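Local atomic coordinates of glutathione S-transferase (Bombyx mori, PDB entry 5ZFG), a protein that metabolises the insecticide diazinon and, as a member of the glutathione transferase superfamily, probably conjugates glutathione to electrophilic substrates. Residues 168-172 and 204-209; 15-20 and 161-165; 47-51 and 63-67. The contacts are given in a common frame with arbitrary orientation. Numbering follows the deposited sequence.

From the N terminus, helix 12-23 supplies 15-20, the first half of contact 2, whose partner 161-165 comes after 140 residues. Nested inside that loop, contact 3 closes a short one: 47-51, the end of helix 43-48 and following loop, meets 63-67, the outer strand of hairpin 56-59/62-65 and the turn into helix 67-78, within the thioredoxin-like N-terminal domain. V17 CG2 touches S67 CB at 3.9 Å, so contacts 2 and 3 abut. Contact 2 ties this domain to the helical C-terminal one. Contact 1 follows in series, joining 168-172, farther along helix 160-172, to the end of helix 195-208. L15 bridges to it, CD1 lying 3.4 Å from A204 CB and 3.7 Å from M168 CE.

Contact 1 (168-172 and 204-209)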
loop_
_atom_site.group_PDB
_atom_site.type_symbol
_atom_site.label_atom_id
_atom_site.label_comp_id
_atom_site.label_asym_id
_atom_site.label_seq_id
_atom_site.Cartn_x
_atom_site.Cartn_y
_atom_site.Cartn_z
ATOM N N MET B 168 6.890 4.915 -16.956
ATOM C CA MET B 168 7.195 6.148 -17.672
ATOM C C MET B 168 8.551 6.710 -17.264
ATOM O O MET B 168 9.261 7.280 -18.104
ATOM C CB MET B 168 6.070 7.167 -17.438
ATOM C CG MET B 168 6.381 8.586 -17.970
ATOM S SD MET B 168 7.328 9.591 -16.804
ATOM C CE MET B 168 6.009 9.944 -15.627
ATOM N N THR B 169 8.960 6.532 -15.997
ATOM C CA THR B 169 10.248 7.076 -15.589
ATOM C C THR B 169 11.409 6.303 -16.202
ATOM O O THR B 169 12.503 6.861 -16.339
ATOM C CB THR B 169 10.403 7.098 -14.067
ATOM O OG1 THR B 169 10.546 5.756 -13.576
ATOM C CG2 THR B 169 9.212 7.796 -13.392
ATOM N N LEU B 170 11.200 5.039 -16.577
ATOM C CA LEU B 170 12.218 4.337 -17.346
ATOM C C LEU B 170 12.338 4.940 -18.740
ATOM O O LEU B 170 13.450 5.194 -19.225
ATOM C CB LEU B 170 11.896 2.841 -17.425
ATOM C CG LEU B 170 11.975 2.115 -16.076
ATOM C CD1 LEU B 170 11.283 0.756 -16.152
ATOM C CD2 LEU B 170 13.429 1.952 -15.608
ATOM N N GLU B 171 11.204 5.197 -19.398
ATOM C CA GLU B 171 11.282 5.847 -20.704
ATOM C C GLU B 171 11.949 7.215 -20.600
ATOM O O GLU B 171 12.690 7.620 -21.509
ATOM C CB GLU B 171 9.899 5.983 -21.347
ATOM C CG GLU B 171 9.994 6.576 -22.771
ATOM C CD GLU B 171 8.653 6.768 -23.474
ATOM O OE1 GLU B 171 7.596 6.388 -22.929
ATOM O OE2 GLU B 171 8.663 7.313 -24.601
ATOM N N ALA B 172 11.726 7.926 -19.494
ATOM C CA ALA B 172 12.282 9.265 -19.343
ATOM C C ALA B 172 13.799 9.262 -19.377
ATOM O O ALA B 172 14.406 10.263 -19.768
ATOM C CB ALA B 172 11.793 9.897 -18.039
ATOM N N ALA B 204 4.714 15.172 -17.638
ATOM C CA ALA B 204 5.702 14.936 -16.590
ATOM C C ALA B 204 6.983 14.340 -17.163
ATOM O O ALA B 204 8.081 14.708 -16.737
ATOM C CB ALA B 204 5.131 14.005 -15.520
ATOM N N MET B 205 6.859 13.399 -18.112
ATOM C CA MET B 205 8.047 12.763 -18.682
ATOM C C MET B 205 8.990 13.802 -19.264
ATOM O O MET B 205 10.210 13.724 -19.064
ATOM C CB MET B 205 7.661 11.741 -19.756
ATOM C CG MET B 205 8.862 10.926 -20.295
ATOM S SD MET B 205 8.330 9.651 -21.465
ATOM C CE MET B 205 8.050 10.649 -22.937
ATOM N N LYS B 206 8.440 14.799 -19.972
ATOM C CA LYS B 206 9.289 15.845 -20.537
ATOM C C LYS B 206 9.962 16.671 -19.446
ATOM O O LYS B 206 11.096 17.132 -19.631
ATOM C CB LYS B 206 8.479 16.750 -21.467
ATOM C CG LYS B 206 7.885 16.054 -22.693
ATOM C CD LYS B 206 8.957 15.466 -23.625
ATOM C CE LYS B 206 10.088 16.456 -23.934
ATOM N NZ LYS B 206 9.595 17.780 -24.427
ATOM N N GLU B 207 9.297 16.863 -18.303
ATOM C CA GLU B 207 9.949 17.546 -17.187
ATOM C C GLU B 207 11.066 16.691 -16.605
ATOM O O GLU B 207 12.179 17.175 -16.377
ATOM C CB GLU B 207 8.929 17.896 -16.104
ATOM C CG GLU B 207 8.017 19.035 -16.473
ATOM C CD GLU B 207 7.144 19.484 -15.311
ATOM O OE1 GLU B 207 7.468 19.150 -14.154
ATOM O OE2 GLU B 207 6.133 20.171 -15.562
ATOM N N ILE B 208 10.780 15.413 -16.356
ATOM C CA ILE B 208 11.781 14.497 -15.824
ATOM C C ILE B 208 12.958 14.365 -16.785
ATOM O O ILE B 208 14.104 14.176 -16.356
ATOM C CB ILE B 208 11.114 13.144 -15.513
ATOM C CG1 ILE B 208 10.078 13.340 -14.405
ATOM C CG2 ILE B 208 12.147 12.076 -15.124
ATOM C CD1 ILE B 208 9.166 12.158 -14.195
ATOM N N GLN B 209 12.703 14.471 -18.087
ATOM C CA GLN B 209 13.777 14.585 -19.073
ATOM C C GLN B 209 14.387 15.980 -19.000
ATOM O O GLN B 209 15.566 16.144 -18.688
ATOM C CB GLN B 209 13.265 14.322 -20.489
ATOM C CG GLN B 209 12.938 12.882 -20.809
ATOM C CD GLN B 209 12.136 12.751 -22.092
ATOM O OE1 GLN B 209 11.551 13.724 -22.568
ATOM N NE2 GLN B 209 12.106 11.546 -22.660
#
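Two helices, the C-terminal ends of 160-172 and 195-208, run side by side with their local axes 9.2 Å apart and their directions 43° apart, a crossing of -43°. The backbones come closest at A172 and M205, whose CA atoms are 5.5 Å apart; the small A172 side chain allows this. No hydrogen bond links the segments, so apolar contact does the joining. A172 CB sits between M205 CG (3.8 Å) and I208 CG2 (3.7 Å). One turn back, M168 takes up the deeper part of the seam: its SD lies 3.7 Å from M205 CB and 4.1 Å from I208 CD1, and its CE reaches A204 CB at 4.2 Å. Flexible methionine chains fill the uneven gap left by two helices that are not parallel. L15 of helix 12-23 closes the bottom by touching both M168 and A204.

E171 and Q209 lie at the more open side. The E171 carboxylate passes M205, with CD 3.5 Å from SD, but its charge is answered by K191 in a salt bridge and by a hydrogen bond from Y187. Q209, the last modelled residue, folds its aliphatic part back over the end of the first helix, with CG 3.2 Å from A172 O. T169, by contrast, is buried: its OG1 bonds to S166 O within its own helix, while its CG2 only grazes I208 CD1 at 4.4 Å.

Here the last helix of the model is laid against helix 160-172, the central helix of the all-α C-terminal domain, in the manner familiar from cytosolic glutathione transferases.

Contact 2 (15-20 and 161-165); sequences LSVRQA and FPLIN. With EDO (1,2-ethanediol), chain G.
Both segments are regular α-helix, 15-20 from helix 12-23 and 161-165 from helix 160-172. Their axes pass 9.0 Å apart at 132°, and S16 and F161 have the closest CA atoms, 5.0 Å. F161, at chi1 m, lays its ring against the next turn of the first helix: Q19 CB stands over the face, 3.9 Å from the centroid and 18° off the normal, a CH-pi contact, while A20 CB is 3.9 Å from CE2. P162 brings its CA to 3.3 Å from S16 OG. I164 points its CA-to-CB bond in, yet its end turns off to W186 and F190 of helix 181-193. N165, also m, is the polar centre: ND2 donates to S16 OG (3.1 Å) and Q19 OE1 (2.9 Å), which both m rotamers of S16 and Q19 present to it. Its OD1 pairs with S201 of helix 195-208, S16 OG also bonds to P12 O, and Q19 NE2 reaches L197 O. At the outer side, R18 NE binds an ethanediol O1 at 3.0 Å. This is the interface of the thioredoxin-like and helical domains of the glutathione transferase fold. Fully buried amides whose hydrogen bonds are met by specific partners imply a joint fixed by direction as well as by packing.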
loop_
_atom_site.group_PDB
_atom_site.type_symbol
_atom_site.label_atom_id
_atom_site.label_comp_id
_atom_site.label_asym_id
_atom_site.label_seq_id
_atom_site.Cartn_x
_atom_site.Cartn_y
_atom_site.Cartn_z
ATOM N N LEU B 15 0.305 12.108 -10.721
ATOM C CA LEU B 15 -0.194 11.851 -12.069
ATOM C C LEU B 15 -1.254 10.770 -12.056
ATOM O O LEU B 15 -2.260 10.869 -12.763
ATOM C CB LEU B 15 0.941 11.448 -13.011
ATOM C CG LEU B 15 2.174 12.373 -13.025
ATOM C CD1 LEU B 15 3.342 11.682 -13.721
ATOM C CD2 LEU B 15 1.851 13.677 -13.730
ATOM N N SER B 16 -1.049 9.733 -11.240
ATOM C CA SER B 16 -1.991 8.617 -11.220
ATOM C C SER B 16 -3.360 9.070 -10.731
ATOM O O SER B 16 -4.392 8.648 -11.271
ATOM C CB SER B 16 -1.453 7.496 -10.327
ATOM O OG SER B 16 -0.229 6.998 -10.814
ATOM N N VAL B 17 -3.388 9.911 -9.696
ATOM C CA VAL B 17 -4.663 10.389 -9.180
ATOM C C VAL B 17 -5.344 11.275 -10.221
ATOM O O VAL B 17 -6.555 11.177 -10.441
ATOM C CB VAL B 17 -4.487 11.120 -7.838
ATOM C CG1 VAL B 17 -5.808 11.766 -7.392
ATOM C CG2 VAL B 17 -3.998 10.153 -6.726
ATOM N N ARG B 18 -4.571 12.103 -10.921
ATOM C CA ARG B 18 -5.191 12.953 -11.940
ATOM C C ARG B 18 -5.789 12.121 -13.069
ATOM O O ARG B 18 -6.899 12.408 -13.528
ATOM C CB ARG B 18 -4.175 13.968 -12.468
ATOM C CG ARG B 18 -3.848 15.044 -11.430
ATOM C CD ARG B 18 -2.659 15.920 -11.837
ATOM N NE ARG B 18 -2.870 16.399 -13.195
ATOM C CZ ARG B 18 -1.910 16.597 -14.089
ATOM N NH1 ARG B 18 -0.638 16.399 -13.781
ATOM N NH2 ARG B 18 -2.232 16.994 -15.308
ATOM N N GLN B 19 -5.069 11.096 -13.535
ATOM C CA GLN B 19 -5.589 10.231 -14.590
ATOM C C GLN B 19 -6.894 9.563 -14.164
ATOM O O GLN B 19 -7.864 9.538 -14.929
ATOM C CB GLN B 19 -4.542 9.189 -14.978
ATOM C CG GLN B 19 -3.323 9.799 -15.652
ATOM C CD GLN B 19 -2.269 8.768 -15.885
ATOM O OE1 GLN B 19 -1.944 7.986 -14.979
ATOM N NE2 GLN B 19 -1.722 8.740 -17.094
ATOM N N ALA B 20 -6.957 9.057 -12.929
ATOM C CA ALA B 20 -8.196 8.455 -12.450
ATOM C C ALA B 20 -9.345 9.469 -12.416
ATOM O O ALA B 20 -10.468 9.160 -12.832
ATOM C CB ALA B 20 -7.988 7.845 -11.062
ATOM N N PHE B 161 -2.630 2.874 -13.563
ATOM C CA PHE B 161 -2.012 4.200 -13.549
ATOM C C PHE B 161 -0.709 4.240 -12.768
ATOM O O PHE B 161 0.285 4.751 -13.311
ATOM C CB PHE B 161 -2.987 5.269 -13.030
ATOM C CG PHE B 161 -4.271 5.342 -13.793
ATOM C CD1 PHE B 161 -4.272 5.455 -15.181
ATOM C CD2 PHE B 161 -5.487 5.279 -13.118
ATOM C CE1 PHE B 161 -5.477 5.491 -15.885
ATOM C CE2 PHE B 161 -6.695 5.333 -13.809
ATOM C CZ PHE B 161 -6.685 5.435 -15.200
ATOM N N PRO B 162 -0.619 3.733 -11.527
ATOM C CA PRO B 162 0.679 3.799 -10.842
ATOM C C PRO B 162 1.752 3.020 -11.576
ATOM O O PRO B 162 2.896 3.493 -11.658
ATOM C CB PRO B 162 0.368 3.226 -9.440
ATOM C CG PRO B 162 -1.127 3.475 -9.270
ATOM C CD PRO B 162 -1.670 3.211 -10.639
ATOM N N LEU B 163 1.412 1.856 -12.149
ATOM C CA LEU B 163 2.435 1.096 -12.863
ATOM C C LEU B 163 2.838 1.797 -14.157
ATOM O O LEU B 163 4.018 1.794 -14.526
ATOM C CB LEU B 163 1.938 -0.323 -13.144
ATOM C CG LEU B 163 1.630 -1.162 -11.879
ATOM C CD1 LEU B 163 0.780 -2.389 -12.213
ATOM C CD2 LEU B 163 2.945 -1.565 -11.217
ATOM N N ILE B 164 1.874 2.422 -14.843
ATOM C CA ILE B 164 2.206 3.171 -16.058
ATOM C C ILE B 164 3.200 4.277 -15.730
ATOM O O ILE B 164 4.235 4.435 -16.385
ATOM C CB ILE B 164 0.936 3.750 -16.709
ATOM C CG1 ILE B 164 0.166 2.659 -17.475
ATOM C CG2 ILE B 164 1.333 4.939 -17.613
ATOM C CD1 ILE B 164 0.888 2.165 -18.723
ATOM N N ASN B 165 2.907 5.049 -14.688
ATOM C CA ASN B 165 3.750 6.185 -14.353
ATOM C C ASN B 165 5.095 5.770 -13.755
ATOM O O ASN B 165 6.083 6.497 -13.913
ATOM C CB ASN B 165 2.968 7.114 -13.436
ATOM C CG ASN B 165 1.842 7.796 -14.180
ATOM O OD1 ASN B 165 2.085 8.414 -15.226
ATOM N ND2 ASN B 165 0.619 7.681 -13.681
HETATM C C1 EDO G . -5.614 16.685 -15.528
HETATM O O1 EDO G . -5.384 17.534 -14.392
HETATM C C2 EDO G . -5.134 17.319 -16.836
HETATM O O2 EDO G . -6.037 16.985 -17.918
#

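Contact 3 (47-51 and 63-67); sequences LMNPQ and YLSES. With ACT (acetate ion), chain H.
E66 is the oddity: a non-glycine residue with positive phi (66°, psi 106°), it turns the chain sharply from strand 62-65 into helix 67-78, where it occupies the N-cap position. Segment 47-51 runs from the loosely bonded end of helix 43-48 into a loop, with CA pairs M48-Y63 at 5.4 Å and N49-S65 at 6.1 Å. M48, m at chi1, sets CG over the Y63 ring, 3.8 Å from the centroid and 7° off the normal, with SD 4.8 Å away in an oblique Met-aromatic contact. One water bridges M48 O (2.7 Å) and Y63 O (3.0 Å). N49, chi1 t, accepts from Q51 N through OD1 (3.1 Å), an Asx turn, while its ND2 bonds to E53 O. S65 OG offers one proton, weakly, to N49 OD1 (3.2 Å) or Q51 OE1 (3.1 Å), which is unsettled. Q51 NE2 donates to E66 OE2 at 3.0 Å. Y142 of the second subunit bonds Q51 OE1, and S104 of that subunit bonds E66 OE2. Acetate accepts from S67 N (OXT, 2.9 Å) and S67 OG (O, 2.7 Å). A carboxylate held at this helix start is consistent with the glutathione site of relatives, where the peptide's γ-glutamyl end binds.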
loop_
_atom_site.group_PDB
_atom_site.type_symbol
_atom_site.label_atom_id
_atom_site.label_comp_id
_atom_site.label_asym_id
_atom_site.label_seq_id
_atom_site.Cartn_x
_atom_site.Cartn_y
_atom_site.Cartn_z
ATOM N N LEU B 47 -1.765 20.377 8.108
ATOM C CA LEU B 47 -3.168 20.263 8.510
ATOM C C LEU B 47 -3.918 19.280 7.624
ATOM O O LEU B 47 -4.838 18.594 8.089
ATOM C CB LEU B 47 -3.864 21.622 8.436
ATOM C CG LEU B 47 -3.751 22.589 9.609
ATOM C CD1 LEU B 47 -4.443 23.892 9.230
ATOM C CD2 LEU B 47 -4.377 21.983 10.860
ATOM N N MET B 48 -3.555 19.213 6.348
ATOM C CA MET B 48 -4.184 18.288 5.417
ATOM C C MET B 48 -3.504 16.927 5.416
ATOM O O MET B 48 -4.185 15.893 5.418
ATOM C CB MET B 48 -4.172 18.879 4.009
ATOM C CG MET B 48 -5.012 20.138 3.840
ATOM S SD MET B 48 -5.113 20.645 2.107
ATOM C CE MET B 48 -3.395 21.072 1.779
ATOM N N ASN B 49 -2.169 16.908 5.412
ATOM C CA ASN B 49 -1.401 15.667 5.359
ATOM C C ASN B 49 -0.254 15.742 6.358
ATOM O O ASN B 49 0.831 16.248 6.033
ATOM C CB ASN B 49 -0.857 15.391 3.961
ATOM C CG ASN B 49 -0.163 14.053 3.901
ATOM O OD1 ASN B 49 -0.301 13.264 4.832
ATOM N ND2 ASN B 49 0.560 13.777 2.822
ATOM N N PRO B 50 -0.439 15.214 7.569
ATOM C CA PRO B 50 0.659 15.227 8.553
ATOM C C PRO B 50 1.901 14.478 8.093
ATOM O O PRO B 50 2.975 14.666 8.680
ATOM C CB PRO B 50 0.031 14.568 9.790
ATOM C CG PRO B 50 -1.088 13.748 9.261
ATOM C CD PRO B 50 -1.635 14.520 8.074
ATOM N N GLN B 51 1.803 13.657 7.041
ATOM C CA GLN B 51 2.969 12.981 6.487
ATOM C C GLN B 51 3.828 13.887 5.603
ATOM O O GLN B 51 4.944 13.491 5.252
ATOM C CB GLN B 51 2.522 11.736 5.696
ATOM C CG GLN B 51 1.783 10.689 6.531
ATOM C CD GLN B 51 1.009 9.677 5.668
ATOM O OE1 GLN B 51 -0.218 9.628 5.718
ATOM N NE2 GLN B 51 1.731 8.892 4.860
ATOM N N TYR B 63 -9.793 15.307 4.293
ATOM C CA TYR B 63 -8.409 15.293 3.820
ATOM C C TYR B 63 -7.908 13.857 3.746
ATOM O O TYR B 63 -7.855 13.159 4.763
ATOM C CB TYR B 63 -7.497 16.104 4.740
ATOM C CG TYR B 63 -7.936 17.544 4.940
ATOM C CD1 TYR B 63 -8.444 18.288 3.880
ATOM C CD2 TYR B 63 -7.853 18.149 6.188
ATOM C CE1 TYR B 63 -8.850 19.607 4.055
ATOM C CE2 TYR B 63 -8.255 19.468 6.373
ATOM C CZ TYR B 63 -8.753 20.188 5.300
ATOM O OH TYR B 63 -9.154 21.501 5.467
ATOM N N LEU B 64 -7.504 13.427 2.555
ATOM C CA LEU B 64 -7.064 12.050 2.357
ATOM C C LEU B 64 -5.741 12.062 1.607
ATOM O O LEU B 64 -5.688 12.507 0.459
ATOM C CB LEU B 64 -8.131 11.261 1.590
ATOM C CG LEU B 64 -7.795 9.807 1.255
ATOM C CD1 LEU B 64 -7.690 9.006 2.546
ATOM C CD2 LEU B 64 -8.841 9.215 0.313
ATOM N N SER B 65 -4.679 11.570 2.249
ATOM C CA SER B 65 -3.398 11.356 1.587
ATOM C C SER B 65 -3.259 9.878 1.213
ATOM O O SER B 65 -4.210 9.100 1.359
ATOM C CB SER B 65 -2.241 11.824 2.477
ATOM O OG SER B 65 -2.041 10.949 3.582
ATOM N N GLU B 66 -2.051 9.495 0.746
ATOM C CA GLU B 66 -1.711 8.199 0.153
ATOM C C GLU B 66 -2.431 7.986 -1.178
ATOM O O GLU B 66 -3.636 7.698 -1.205
ATOM C CB GLU B 66 -2.008 7.044 1.126
ATOM C CG GLU B 66 -1.110 7.074 2.358
ATOM C CD GLU B 66 0.294 6.547 2.106
ATOM O OE1 GLU B 66 0.579 6.027 1.007
ATOM O OE2 GLU B 66 1.140 6.641 3.030
ATOM N N SER B 67 -1.680 8.093 -2.282
ATOM C CA SER B 67 -2.296 8.087 -3.615
ATOM C C SER B 67 -3.097 6.805 -3.890
ATOM O O SER B 67 -4.154 6.863 -4.538
ATOM C CB SER B 67 -1.228 8.312 -4.696
ATOM O OG SER B 67 -0.257 7.283 -4.753
HETATM C C ACT H . 2.000 8.365 -2.360
HETATM O O ACT H . 1.768 7.260 -2.904
HETATM O OXT ACT H . 1.018 9.117 -2.157
HETATM C CH3 ACT H . 3.392 8.778 -1.971
HETATM O O HOH W 1 -5.406 13.763 6.441
#